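Local coordinates for protein fructokinase (Silicibacter sp., PDB 3C8U) that probably transfers a phosphate group from ATP to a sugar such as fructose, at residues Ala26-Pro31 with Tyr133-Ala138; Glu81-Glu86 with Pro139-Leu144; Ser151-Val156 with Leu199-Thr204; Asp160-Leu165 with Asn186-Ala191. All coordinates share one frame; numbering follows the deposited sequence.

Contact 1 of 4, residues Ala26-Pro31 with Tyr133-Ala138; sequences ALSGAP and YLLFDA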
loop_
_atom_site.group_PDB
_atom_site.type_symbol
_atom_site.label_atom_id
_atom_site.label_comp_id
_atom_site.label_asym_id
_atom_site.label_seq_id
_atom_site.Cartn_x
_atom_site.Cartn_y
_atom_site.Cartn_z
ATOM N N ALA A 26 -2.988 -0.357 8.353
ATOM C CA ALA A 26 -3.130 -0.232 6.889
ATOM C C ALA A 26 -3.237 1.220 6.445
ATOM O O ALA A 26 -3.975 2.009 7.023
ATOM C CB ALA A 26 -4.340 -1.028 6.406
ATOM N N LEU A 27 -2.451 1.564 5.429
ATOM C CA LEU A 27 -2.576 2.859 4.741
ATOM C C LEU A 27 -2.862 2.558 3.289
ATOM O O LEU A 27 -2.015 2.027 2.577
ATOM C CB LEU A 27 -1.298 3.696 4.852
ATOM C CG LEU A 27 -1.392 5.004 4.026
ATOM C CD1 LEU A 27 -2.499 5.913 4.566
ATOM C CD2 LEU A 27 -0.075 5.759 3.995
ATOM N N SER A 28 -4.097 2.821 2.897
ATOM C CA SER A 28 -4.586 2.513 1.556
ATOM C C SER A 28 -4.741 3.789 0.756
ATOM O O SER A 28 -5.378 4.759 1.184
ATOM C CB SER A 28 -5.918 1.767 1.592
ATOM O OG SER A 28 -6.128 0.982 0.426
ATOM N N GLY A 29 -4.090 3.772 -0.398
ATOM C CA GLY A 29 -4.207 4.838 -1.384
ATOM C C GLY A 29 -4.614 4.351 -2.757
ATOM O O GLY A 29 -5.241 3.307 -2.932
ATOM N N ALA A 30 -4.294 5.182 -3.725
ATOM C CA ALA A 30 -4.442 4.878 -5.135
ATOM C C ALA A 30 -3.129 5.243 -5.834
ATOM O O ALA A 30 -2.297 5.955 -5.258
ATOM C CB ALA A 30 -5.640 5.640 -5.741
ATOM N N PRO A 31 -2.916 4.715 -7.052
ATOM C CA PRO A 31 -1.778 5.147 -7.843
ATOM C C PRO A 31 -1.751 6.663 -7.956
ATOM O O PRO A 31 -2.749 7.309 -8.294
ATOM C CB PRO A 31 -2.020 4.488 -9.212
ATOM C CG PRO A 31 -2.929 3.329 -8.923
ATOM C CD PRO A 31 -3.815 3.827 -7.809
ATOM N N TYR A 133 -4.794 -1.569 -2.487
ATOM C CA TYR A 133 -5.958 -2.469 -2.355
ATOM C C TYR A 133 -6.210 -2.997 -0.954
ATOM O O TYR A 133 -6.605 -4.149 -0.799
ATOM C CB TYR A 133 -5.835 -3.650 -3.341
ATOM C CG TYR A 133 -5.598 -3.167 -4.755
ATOM C CD1 TYR A 133 -6.556 -2.400 -5.414
ATOM C CD2 TYR A 133 -4.413 -3.437 -5.418
ATOM C CE1 TYR A 133 -6.334 -1.927 -6.699
ATOM C CE2 TYR A 133 -4.187 -2.964 -6.701
ATOM C CZ TYR A 133 -5.148 -2.215 -7.334
ATOM O OH TYR A 133 -4.916 -1.744 -8.616
ATOM N N LEU A 134 -6.025 -2.128 0.050
ATOM C CA LEU A 134 -6.131 -2.533 1.454
ATOM C C LEU A 134 -7.505 -2.335 2.063
ATOM O O LEU A 134 -7.781 -2.831 3.159
ATOM C CB LEU A 134 -5.060 -1.853 2.304
ATOM C CG LEU A 134 -3.599 -2.088 1.836
ATOM C CD1 LEU A 134 -2.651 -1.579 2.946
ATOM C CD2 LEU A 134 -3.272 -3.558 1.435
ATOM N N LEU A 135 -8.348 -1.633 1.309
ATOM C CA LEU A 135 -9.727 -1.287 1.699
ATOM C C LEU A 135 -10.638 -1.480 0.489
ATOM O O LEU A 135 -11.465 -0.648 0.130
ATOM C CB LEU A 135 -9.806 0.151 2.231
ATOM C CG LEU A 135 -9.163 0.348 3.621
ATOM C CD1 LEU A 135 -9.232 1.795 4.099
ATOM C CD2 LEU A 135 -9.748 -0.595 4.686
ATOM N N PHE A 136 -10.397 -2.598 -0.164
ATOM C CA PHE A 136 -10.931 -2.876 -1.506
ATOM C C PHE A 136 -12.001 -3.968 -1.508
ATOM O O PHE A 136 -11.773 -5.129 -1.141
ATOM C CB PHE A 136 -9.737 -3.230 -2.415
ATOM C CG PHE A 136 -10.065 -3.323 -3.868
ATOM C CD1 PHE A 136 -10.486 -2.206 -4.581
ATOM C CD2 PHE A 136 -9.888 -4.524 -4.546
ATOM C CE1 PHE A 136 -10.760 -2.298 -5.941
ATOM C CE2 PHE A 136 -10.174 -4.632 -5.913
ATOM C CZ PHE A 136 -10.614 -3.527 -6.608
ATOM N N ASP A 137 -13.194 -3.546 -1.910
ATOM C CA ASP A 137 -14.397 -4.385 -1.836
ATOM C C ASP A 137 -14.507 -5.297 -3.066
ATOM O O ASP A 137 -15.265 -5.075 -4.015
ATOM C CB ASP A 137 -15.634 -3.515 -1.630
ATOM C CG ASP A 137 -16.871 -4.307 -1.223
ATOM O OD1 ASP A 137 -16.840 -5.540 -1.030
ATOM O OD2 ASP A 137 -17.904 -3.651 -1.077
ATOM N N ALA A 138 -13.686 -6.320 -2.992
ATOM C CA ALA A 138 -13.649 -7.427 -3.969
ATOM C C ALA A 138 -13.311 -8.733 -3.269
ATOM O O ALA A 138 -12.734 -8.731 -2.179
ATOM C CB ALA A 138 -12.611 -7.167 -5.040
#
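Ser28 is the last residue of strand 23-28, and its side chain meets the backbone of Leu134 and Leu135. Its CB packs against CB of Leu134 and against CG of Leu135, the latter at 4.1 Å. Its OG stands anti to the backbone N (chi1 -155°), which carries the oxygen across to the 133-138 loop. There Leu134 N donates a hydrogen bond to Ser28 OG, 3.1 Å long and bent, with 145° at the hydrogen. It is the one hydrogen bond between the two segments. The backbone N of Leu135 also lies near Ser28 OG, at 3.5 Å, without a bond. The chain leaves the strand at Gly29 and enters a sequence that fits a P-loop (Walker A), as expected of a P-loop kinase. The 133-138 loop follows strand 126-131, the neighbour of strand 23-28 in the parallel sheet. Leu134 CB sits by the serine, and its CD1 reaches back to Ala26 CB at 3.9 Å and Leu27 O at 3.7 Å. Leu27 points away from the loop, and its side chain packs on Leu38 and Ser39 of helix 36-48. Leu135 also brings CD1 to Ser28 CB, and beyond that it packs on Ser151 and Arg153 of strand 150-154. The hydroxyl of Tyr133 bonds Gly78 O.

Contact 2 of 4, residues Glu81-Glu86 with Pro139-Leu144; sequences ETFDFE and PGWRDL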
loop_
_atom_site.group_PDB
_atom_site.type_symbol
_atom_site.label_atom_id
_atom_site.label_comp_id
_atom_site.label_asym_id
_atom_site.label_seq_id
_atom_site.Cartn_x
_atom_site.Cartn_y
_atom_site.Cartn_z
ATOM N N GLU A 81 -5.604 -7.992 -9.999
ATOM C CA GLU A 81 -5.424 -9.381 -10.458
ATOM C C GLU A 81 -3.977 -9.669 -10.885
ATOM O O GLU A 81 -3.569 -10.821 -11.113
ATOM C CB GLU A 81 -6.397 -9.752 -11.572
ATOM C CG GLU A 81 -6.216 -8.956 -12.812
ATOM C CD GLU A 81 -7.153 -7.767 -12.906
ATOM O OE1 GLU A 81 -7.416 -7.081 -11.869
ATOM O OE2 GLU A 81 -7.592 -7.514 -14.054
ATOM N N THR A 82 -3.182 -8.625 -10.912
ATOM C CA THR A 82 -1.763 -8.748 -11.220
ATOM C C THR A 82 -0.887 -8.908 -9.979
ATOM O O THR A 82 0.328 -8.969 -10.063
ATOM C CB THR A 82 -1.266 -7.591 -12.132
ATOM O OG1 THR A 82 -1.137 -6.358 -11.398
ATOM C CG2 THR A 82 -2.247 -7.435 -13.296
ATOM N N PHE A 83 -1.528 -9.015 -8.831
ATOM C CA PHE A 83 -0.808 -9.252 -7.565
ATOM C C PHE A 83 -0.974 -10.687 -7.095
ATOM O O PHE A 83 -1.968 -11.335 -7.381
ATOM C CB PHE A 83 -1.300 -8.307 -6.468
ATOM C CG PHE A 83 -0.776 -6.900 -6.616
ATOM C CD1 PHE A 83 -1.405 -6.014 -7.450
ATOM C CD2 PHE A 83 0.378 -6.503 -5.978
ATOM C CE1 PHE A 83 -0.913 -4.764 -7.638
ATOM C CE2 PHE A 83 0.878 -5.219 -6.156
ATOM C CZ PHE A 83 0.241 -4.363 -6.985
ATOM N N ASP A 84 0.046 -11.162 -6.393
ATOM C CA ASP A 84 -0.030 -12.434 -5.656
ATOM C C ASP A 84 -0.822 -12.210 -4.381
ATOM O O ASP A 84 -0.254 -12.008 -3.309
ATOM C CB ASP A 84 1.378 -12.965 -5.348
ATOM C CG ASP A 84 1.374 -14.233 -4.545
ATOM O OD1 ASP A 84 0.320 -14.929 -4.468
ATOM O OD2 ASP A 84 2.437 -14.512 -3.944
ATOM N N PHE A 85 -2.148 -12.217 -4.505
ATOM C CA PHE A 85 -3.024 -11.934 -3.348
ATOM C C PHE A 85 -2.817 -12.921 -2.199
ATOM O O PHE A 85 -2.638 -12.543 -1.055
ATOM C CB PHE A 85 -4.507 -11.945 -3.721
ATOM C CG PHE A 85 -5.386 -11.955 -2.502
ATOM C CD1 PHE A 85 -5.535 -10.806 -1.746
ATOM C CD2 PHE A 85 -6.017 -13.123 -2.078
ATOM C CE1 PHE A 85 -6.293 -10.833 -0.582
ATOM C CE2 PHE A 85 -6.773 -13.141 -0.908
ATOM C CZ PHE A 85 -6.904 -11.998 -0.180
ATOM N N GLU A 86 -2.795 -14.209 -2.528
ATOM C CA GLU A 86 -2.694 -15.256 -1.517
ATOM C C GLU A 86 -1.358 -15.142 -0.767
ATOM O O GLU A 86 -1.294 -15.331 0.448
ATOM C CB GLU A 86 -2.881 -16.673 -2.118
ATOM C CG GLU A 86 -4.231 -16.936 -2.809
ATOM C CD GLU A 86 -4.526 -18.435 -3.037
ATOM O OE1 GLU A 86 -4.660 -19.179 -2.044
ATOM O OE2 GLU A 86 -4.611 -18.879 -4.206
ATOM N N PRO A 139 -13.654 -9.860 -3.898
ATOM C CA PRO A 139 -13.262 -11.136 -3.334
ATOM C C PRO A 139 -11.781 -11.217 -3.022
ATOM O O PRO A 139 -10.904 -10.769 -3.784
ATOM C CB PRO A 139 -13.694 -12.135 -4.410
ATOM C CG PRO A 139 -14.878 -11.468 -5.064
ATOM C CD PRO A 139 -14.516 -10.013 -5.092
ATOM N N GLY A 140 -11.553 -11.794 -1.855
ATOM C CA GLY A 140 -10.234 -11.984 -1.294
ATOM C C GLY A 140 -9.811 -10.722 -0.564
ATOM O O GLY A 140 -9.622 -10.698 0.653
ATOM N N TRP A 141 -9.712 -9.665 -1.348
ATOM C CA TRP A 141 -9.188 -8.391 -0.903
ATOM C C TRP A 141 -9.997 -7.852 0.269
ATOM O O TRP A 141 -9.451 -7.277 1.218
ATOM C CB TRP A 141 -9.143 -7.354 -2.045
ATOM C CG TRP A 141 -8.173 -7.721 -3.146
ATOM C CD1 TRP A 141 -8.485 -8.270 -4.342
ATOM C CD2 TRP A 141 -6.745 -7.588 -3.122
ATOM N NE1 TRP A 141 -7.356 -8.475 -5.081
ATOM C CE2 TRP A 141 -6.268 -8.070 -4.353
ATOM C CE3 TRP A 141 -5.823 -7.091 -2.179
ATOM C CZ2 TRP A 141 -4.919 -8.072 -4.680
ATOM C CZ3 TRP A 141 -4.476 -7.101 -2.498
ATOM C CH2 TRP A 141 -4.033 -7.586 -3.749
ATOM N N ARG A 142 -11.294 -8.092 0.227
ATOM C CA ARG A 142 -12.214 -7.491 1.217
ATOM C C ARG A 142 -11.999 -8.138 2.587
ATOM O O ARG A 142 -12.319 -7.561 3.632
ATOM C CB ARG A 142 -13.686 -7.587 0.780
ATOM C CG ARG A 142 -14.243 -8.994 0.696
ATOM C CD ARG A 142 -15.750 -8.938 0.533
ATOM N NE ARG A 142 -16.161 -8.169 -0.634
ATOM C CZ ARG A 142 -16.613 -8.712 -1.760
ATOM N NH1 ARG A 142 -16.671 -10.028 -1.896
ATOM N NH2 ARG A 142 -16.973 -7.941 -2.764
ATOM N N ASP A 143 -11.370 -9.300 2.557
ATOM C CA ASP A 143 -11.109 -10.065 3.775
ATOM C C ASP A 143 -9.935 -9.508 4.549
ATOM O O ASP A 143 -9.727 -9.847 5.710
ATOM C CB ASP A 143 -10.838 -11.524 3.488
ATOM C CG ASP A 143 -12.039 -12.222 2.919
ATOM O OD1 ASP A 143 -13.162 -11.756 3.136
ATOM O OD2 ASP A 143 -11.838 -13.231 2.250
ATOM N N LEU A 144 -9.179 -8.627 3.903
ATOM C CA LEU A 144 -8.003 -8.068 4.552
ATOM C C LEU A 144 -8.395 -7.118 5.682
ATOM O O LEU A 144 -7.667 -6.964 6.672
ATOM C CB LEU A 144 -7.085 -7.352 3.563
ATOM C CG LEU A 144 -6.372 -8.209 2.525
ATOM C CD1 LEU A 144 -5.602 -7.279 1.590
ATOM C CD2 LEU A 144 -5.471 -9.257 3.172
#
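Phe85, in the first turn of helix 85-97, faces Gly140 with CA atoms 7.5 Å apart, and no hydrogen bond joins the segments. Gly140 has a positive phi (84°), and a CB here would clash with Phe85 CE2. The Phe85 ring therefore lies against bare backbone, with CZ 3.1 Å from Gly140 O. With CG anti to the backbone N (chi1 168°), the ring reaches the loop and turns one edge to Trp141 in an edge-to-face pair. The ring centroid lies 4.9 Å from that of the six-membered indole ring, planes at 60°. Phe85 CD1 stands over the centre of the indole face, 3.7 Å from Trp141 CD2. Asp84 is the N-cap, its OD1 bonded to Gly87 N. The aromatic contact follows at the helix start and joins it to the loop between strands 126-131 and 150-154. Phe83 CB touches the rim of the indole in its plane, 3.9 Å from Trp141 CH2. An alanine in place of Trp141 would probably leave the edge of Phe85 without its aromatic face and open a gap beside Phe83 CB. Leu144 CG meets Phe85 CE1 at 4.1 Å, near the ring plane. Phe88 touches both Trp141 and Leu144.

Contact 3 of 4, residues Ser151-Val156 with Leu199-Thr204; sequences SIRLEV and LPADLT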
loop_
_atom_site.group_PDB
_atom_site.type_symbol
_atom_site.label_atom_id
_atom_site.label_comp_id
_atom_site.label_asym_id
_atom_site.label_seq_id
_atom_site.Cartn_x
_atom_site.Cartn_y
_atom_site.Cartn_z
ATOM N N SER A 151 -7.015 1.155 10.338
ATOM C CA SER A 151 -6.941 1.422 8.911
ATOM C C SER A 151 -7.135 2.892 8.598
ATOM O O SER A 151 -7.933 3.627 9.234
ATOM C CB SER A 151 -7.955 0.576 8.154
ATOM O OG SER A 151 -9.258 1.118 8.327
ATOM N N ILE A 152 -6.346 3.301 7.617
ATOM C CA ILE A 152 -6.270 4.673 7.130
ATOM C C ILE A 152 -6.447 4.703 5.618
ATOM O O ILE A 152 -5.755 4.010 4.873
ATOM C CB ILE A 152 -4.903 5.346 7.436
ATOM C CG1 ILE A 152 -4.531 5.205 8.910
ATOM C CG2 ILE A 152 -4.912 6.836 6.960
ATOM C CD1 ILE A 152 -3.076 5.540 9.244
ATOM N N ARG A 153 -7.384 5.525 5.181
ATOM C CA ARG A 153 -7.527 5.832 3.768
ATOM C C ARG A 153 -6.928 7.190 3.475
ATOM O O ARG A 153 -7.235 8.188 4.127
ATOM C CB ARG A 153 -8.981 5.785 3.317
ATOM C CG ARG A 153 -9.201 6.510 1.979
ATOM C CD ARG A 153 -10.639 6.354 1.510
ATOM N NE ARG A 153 -10.866 5.006 1.033
ATOM C CZ ARG A 153 -11.634 4.121 1.642
ATOM N NH1 ARG A 153 -12.295 4.480 2.747
ATOM N NH2 ARG A 153 -11.757 2.891 1.129
ATOM N N LEU A 154 -6.009 7.173 2.515
ATOM C CA LEU A 154 -5.421 8.378 1.934
ATOM C C LEU A 154 -6.324 8.825 0.785
ATOM O O LEU A 154 -6.440 8.173 -0.227
ATOM C CB LEU A 154 -3.977 8.103 1.484
ATOM C CG LEU A 154 -3.210 9.197 0.739
ATOM C CD1 LEU A 154 -3.409 10.570 1.373
ATOM C CD2 LEU A 154 -1.712 8.829 0.656
ATOM N N GLU A 155 -7.024 9.926 1.003
ATOM C CA GLU A 155 -8.006 10.446 0.042
ATOM C C GLU A 155 -7.447 11.586 -0.810
ATOM O O GLU A 155 -7.104 12.646 -0.310
ATOM C CB GLU A 155 -9.227 10.961 0.800
ATOM C CG GLU A 155 -10.372 11.231 -0.069
ATOM C CD GLU A 155 -11.093 9.971 -0.372
ATOM O OE1 GLU A 155 -11.534 9.318 0.597
ATOM O OE2 GLU A 155 -11.205 9.629 -1.568
ATOM N N VAL A 156 -7.336 11.313 -2.098
ATOM C CA VAL A 156 -6.803 12.260 -3.076
ATOM C C VAL A 156 -7.779 12.387 -4.241
ATOM O O VAL A 156 -8.170 11.398 -4.829
ATOM C CB VAL A 156 -5.437 11.813 -3.624
ATOM C CG1 VAL A 156 -4.870 12.874 -4.611
ATOM C CG2 VAL A 156 -4.483 11.583 -2.503
ATOM N N LEU A 199 -13.990 0.220 0.975
ATOM C CA LEU A 199 -14.411 -0.258 2.284
ATOM C C LEU A 199 -14.123 0.855 3.309
ATOM O O LEU A 199 -13.253 1.687 3.113
ATOM C CB LEU A 199 -13.723 -1.575 2.673
ATOM C CG LEU A 199 -14.093 -2.800 1.819
ATOM C CD1 LEU A 199 -13.217 -4.015 2.224
ATOM C CD2 LEU A 199 -15.588 -3.102 1.926
ATOM N N PRO A 200 -14.876 0.892 4.402
ATOM C CA PRO A 200 -14.681 1.997 5.336
ATOM C C PRO A 200 -13.372 1.939 6.121
ATOM O O PRO A 200 -12.893 0.881 6.463
ATOM C CB PRO A 200 -15.893 1.877 6.265
ATOM C CG PRO A 200 -16.368 0.528 6.162
ATOM C CD PRO A 200 -15.950 -0.022 4.824
ATOM N N ALA A 201 -12.807 3.105 6.371
ATOM C CA ALA A 201 -11.513 3.239 7.063
ATOM C C ALA A 201 -11.748 3.787 8.439
ATOM O O ALA A 201 -12.742 4.475 8.663
ATOM C CB ALA A 201 -10.585 4.177 6.282
ATOM N N ASP A 202 -10.821 3.503 9.349
ATOM C CA ASP A 202 -10.937 3.986 10.725
ATOM C C ASP A 202 -10.695 5.471 10.730
ATOM O O ASP A 202 -11.322 6.218 11.452
ATOM C CB ASP A 202 -9.954 3.293 11.674
ATOM C CG ASP A 202 -10.292 1.850 11.886
ATOM O OD1 ASP A 202 -11.503 1.535 11.980
ATOM O OD2 ASP A 202 -9.368 1.021 11.911
ATOM N N LEU A 203 -9.770 5.858 9.878
ATOM C CA LEU A 203 -9.250 7.216 9.783
ATOM C C LEU A 203 -9.016 7.596 8.341
ATOM O O LEU A 203 -8.611 6.788 7.540
ATOM C CB LEU A 203 -7.923 7.325 10.560
ATOM C CG LEU A 203 -7.959 7.161 12.093
ATOM C CD1 LEU A 203 -6.553 6.817 12.607
ATOM C CD2 LEU A 203 -8.488 8.420 12.747
ATOM N N THR A 204 -9.307 8.836 8.007
ATOM C CA THR A 204 -9.107 9.322 6.632
ATOM C C THR A 204 -8.272 10.570 6.646
ATOM O O THR A 204 -8.524 11.519 7.389
ATOM C CB THR A 204 -10.463 9.633 5.914
ATOM O OG1 THR A 204 -11.342 8.504 6.010
ATOM C CG2 THR A 204 -10.247 10.000 4.463
HETATM O O HOH W 1 -11.230 -0.556 8.383
HETATM O O HOH W 2 -12.819 7.176 4.085
#
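Arg153 holds Leu199 O end-on with both terminal nitrogens. NH2 is 2.8 Å from Leu199 O, in the carbonyl plane on a lone pair. NH1 is 3.0 Å from Leu199 O and tilted from that plane. The oxygen lies close to the guanidinium plane, so the two bonds fix the rotation of the group. Arg153 CB packs on Ala201 CB at 3.7 Å. A water links Arg153 NH1 to Thr204 OG1. At the other end Ser151 and Asp202 trade bonds. Ser151 N donates to Asp202 OD2 at 2.8 Å, on the anti side and somewhat out of the carboxylate plane. Asp202 N donates to Ser151 OG at 3.0 Å. A second water joins Ser151 OG to Pro200 O. Behind these side chains lies a parallel beta ladder: Leu203 N bonds Ser151 O, and Arg153 N bonds Leu203 O at 2.9 Å. Ile152 and Leu203 point to one face of the sheet, Arg153 and Thr204 to the other. Glu155 reaches out to a salt bridge with Arg198. Strand 203-205 is one of the two edge strands of the parallel sheet. Strand 150-154 lies between it and strand 23-28, and Val11 of helix 4-14 touches both Ile152 and Leu203.

Contact 4 of 4, residues Asp160-Leu165 with Asn186-Ala191; sequences DLEARL and NDLANA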
loop_
_atom_site.group_PDB
_atom_site.type_symbol
_atom_site.label_atom_id
_atom_site.label_comp_id
_atom_site.label_asym_id
_atom_site.label_seq_id
_atom_site.Cartn_x
_atom_site.Cartn_y
_atom_site.Cartn_z
ATOM N N ASP A 160 -6.356 15.329 -9.034
ATOM C CA ASP A 160 -5.014 15.511 -8.495
ATOM C C ASP A 160 -4.178 14.264 -8.810
ATOM O O ASP A 160 -2.979 14.338 -9.156
ATOM C CB ASP A 160 -5.058 15.825 -6.988
ATOM C CG ASP A 160 -5.755 17.150 -6.687
ATOM O OD1 ASP A 160 -5.887 17.975 -7.618
ATOM O OD2 ASP A 160 -6.185 17.370 -5.539
ATOM N N LEU A 161 -4.815 13.105 -8.700
ATOM C CA LEU A 161 -4.103 11.830 -9.002
ATOM C C LEU A 161 -3.604 11.846 -10.433
ATOM O O LEU A 161 -2.487 11.416 -10.758
ATOM C CB LEU A 161 -5.001 10.604 -8.799
ATOM C CG LEU A 161 -5.345 10.232 -7.354
ATOM C CD1 LEU A 161 -6.333 9.034 -7.305
ATOM C CD2 LEU A 161 -4.087 9.934 -6.530
ATOM N N GLU A 162 -4.457 12.368 -11.294
ATOM C CA GLU A 162 -4.167 12.362 -12.723
ATOM C C GLU A 162 -2.937 13.218 -13.024
ATOM O O GLU A 162 -2.025 12.803 -13.708
ATOM C CB GLU A 162 -5.355 12.898 -13.528
ATOM C CG GLU A 162 -5.221 12.566 -14.984
ATOM C CD GLU A 162 -6.468 12.899 -15.789
ATOM O OE1 GLU A 162 -7.591 12.888 -15.232
ATOM O OE2 GLU A 162 -6.316 13.178 -16.990
ATOM N N ALA A 163 -2.968 14.435 -12.511
ATOM C CA ALA A 163 -1.869 15.388 -12.702
ATOM C C ALA A 163 -0.577 14.805 -12.197
ATOM O O ALA A 163 0.480 14.962 -12.788
ATOM C CB ALA A 163 -2.160 16.722 -11.998
ATOM N N ARG A 164 -0.672 14.080 -11.100
ATOM C CA ARG A 164 0.534 13.537 -10.474
ATOM C C ARG A 164 1.079 12.390 -11.264
ATOM O O ARG A 164 2.281 12.245 -11.432
ATOM C CB ARG A 164 0.253 13.106 -9.049
ATOM C CG ARG A 164 -0.108 14.256 -8.233
ATOM C CD ARG A 164 0.030 13.922 -6.796
ATOM N NE ARG A 164 -0.745 14.821 -5.963
ATOM C CZ ARG A 164 -1.171 14.512 -4.747
ATOM N NH1 ARG A 164 -0.903 13.310 -4.229
ATOM N NH2 ARG A 164 -1.875 15.403 -4.067
ATOM N N LEU A 165 0.161 11.619 -11.828
ATOM C CA LEU A 165 0.522 10.485 -12.684
ATOM C C LEU A 165 1.124 10.950 -13.996
ATOM O O LEU A 165 2.069 10.351 -14.500
ATOM C CB LEU A 165 -0.672 9.555 -12.913
ATOM C CG LEU A 165 -1.019 8.749 -11.651
ATOM C CD1 LEU A 165 -2.393 8.069 -11.730
ATOM C CD2 LEU A 165 0.070 7.751 -11.350
ATOM N N ASN A 186 -3.966 2.377 -17.624
ATOM C CA ASN A 186 -3.865 1.546 -16.413
ATOM C C ASN A 186 -4.085 2.279 -15.081
ATOM O O ASN A 186 -5.099 2.093 -14.385
ATOM C CB ASN A 186 -2.444 0.972 -16.439
ATOM C CG ASN A 186 -2.262 -0.250 -15.605
ATOM O OD1 ASN A 186 -3.208 -0.892 -15.130
ATOM N ND2 ASN A 186 -0.990 -0.602 -15.431
ATOM N N ASP A 187 -3.065 3.034 -14.692
ATOM C CA ASP A 187 -3.028 3.658 -13.357
ATOM C C ASP A 187 -4.379 4.274 -12.994
ATOM O O ASP A 187 -4.902 4.054 -11.892
ATOM C CB ASP A 187 -1.902 4.682 -13.235
ATOM C CG ASP A 187 -0.534 4.033 -13.041
ATOM O OD1 ASP A 187 -0.489 2.908 -12.507
ATOM O OD2 ASP A 187 0.492 4.644 -13.419
ATOM N N LEU A 188 -4.961 5.013 -13.946
ATOM C CA LEU A 188 -6.181 5.808 -13.659
ATOM C C LEU A 188 -7.403 4.900 -13.621
ATOM O O LEU A 188 -8.340 5.144 -12.874
ATOM C CB LEU A 188 -6.412 6.974 -14.650
ATOM C CG LEU A 188 -5.943 8.396 -14.263
ATOM C CD1 LEU A 188 -6.767 9.421 -15.068
ATOM C CD2 LEU A 188 -6.023 8.727 -12.755
ATOM N N ALA A 189 -7.364 3.839 -14.426
ATOM C CA ALA A 189 -8.440 2.846 -14.433
ATOM C C ALA A 189 -8.458 2.164 -13.066
ATOM O O ALA A 189 -9.513 1.871 -12.491
ATOM C CB ALA A 189 -8.252 1.797 -15.565
ATOM N N ASN A 190 -7.264 1.949 -12.542
ATOM C CA ASN A 190 -7.112 1.293 -11.213
ATOM C C ASN A 190 -7.618 2.220 -10.116
ATOM O O ASN A 190 -8.303 1.820 -9.184
ATOM C CB ASN A 190 -5.651 0.895 -10.958
ATOM C CG ASN A 190 -5.184 -0.239 -11.882
ATOM O OD1 ASN A 190 -5.996 -0.988 -12.438
ATOM N ND2 ASN A 190 -3.883 -0.299 -12.117
ATOM N N ALA A 191 -7.260 3.490 -10.271
ATOM C CA ALA A 191 -7.665 4.527 -9.302
ATOM C C ALA A 191 -9.176 4.550 -9.244
ATOM O O ALA A 191 -9.780 4.654 -8.200
ATOM C CB ALA A 191 -7.102 5.912 -9.663
#
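Leu165 CD1 touches both Asp187 CB, at 3.7 Å, and Leu188 CD2, at 3.8 Å. The motif is an antiparallel helix pair. Both helices, 158-171 and 186-195, lie in the helical stretch of chain that connects strands 150-154 and 203-205. The two segments run at 159° to each other, and their axes come within 10.5 Å. No hydrogen bond crosses between them. The buried core is leucine and alanine. Leu161 and Leu165, one turn apart, point at the partner helix. Leu161 CD1 touches Ala191 CB at 4.0 Å, and Leu161 CB lies near Leu188 CD2. Beyond the pair, Leu161 also packs on Ala30 and Val156. An alanine in place of Leu165 would probably open a gap beside Asp187 CB and Leu188 CD2 and leave the end of Leu188 freer to turn. The flanks are partly exposed and more polar. On one, Asp187 CG is anti to the carbonyl carbon (chi1 -77°), which puts it beside Leu165 CD2. Asp187 OD2 forms a salt bridge with Arg168, on the first helix beyond the segment. On the other flank Glu162 extends across Leu188 at about a right angle. Its carboxylate turns to Gln184, with OE2 bonded to NE2 just before the second helix. The aliphatic part of the glutamate packs tightly, with Glu162 CG 3.5 Å from Leu188 CD1.

Contact 1 is the most central and wholly buried: a serine hydroxyl receives a backbone N-H beside the probable P-loop. Contact 3 lies in the same parallel sheet but at its edge, partly exposed, and is the most polar, with ladder bonds, an arginine grip and waters. Contacts 2 and 4 are also buried, farther from the centre, and form no hydrogen bonds across their segments. Contact 2 is aromatic; contact 4 is mainly leucine packing between helices. Strand 150-154 leads into helix 158-171, and helix 186-195 precedes strand 203-205, so contacts 3 and 4 use successive elements. Contact 2 joins contact 1 through the Asp137-Arg142 salt bridge, and contact 4 meets it at Pro31.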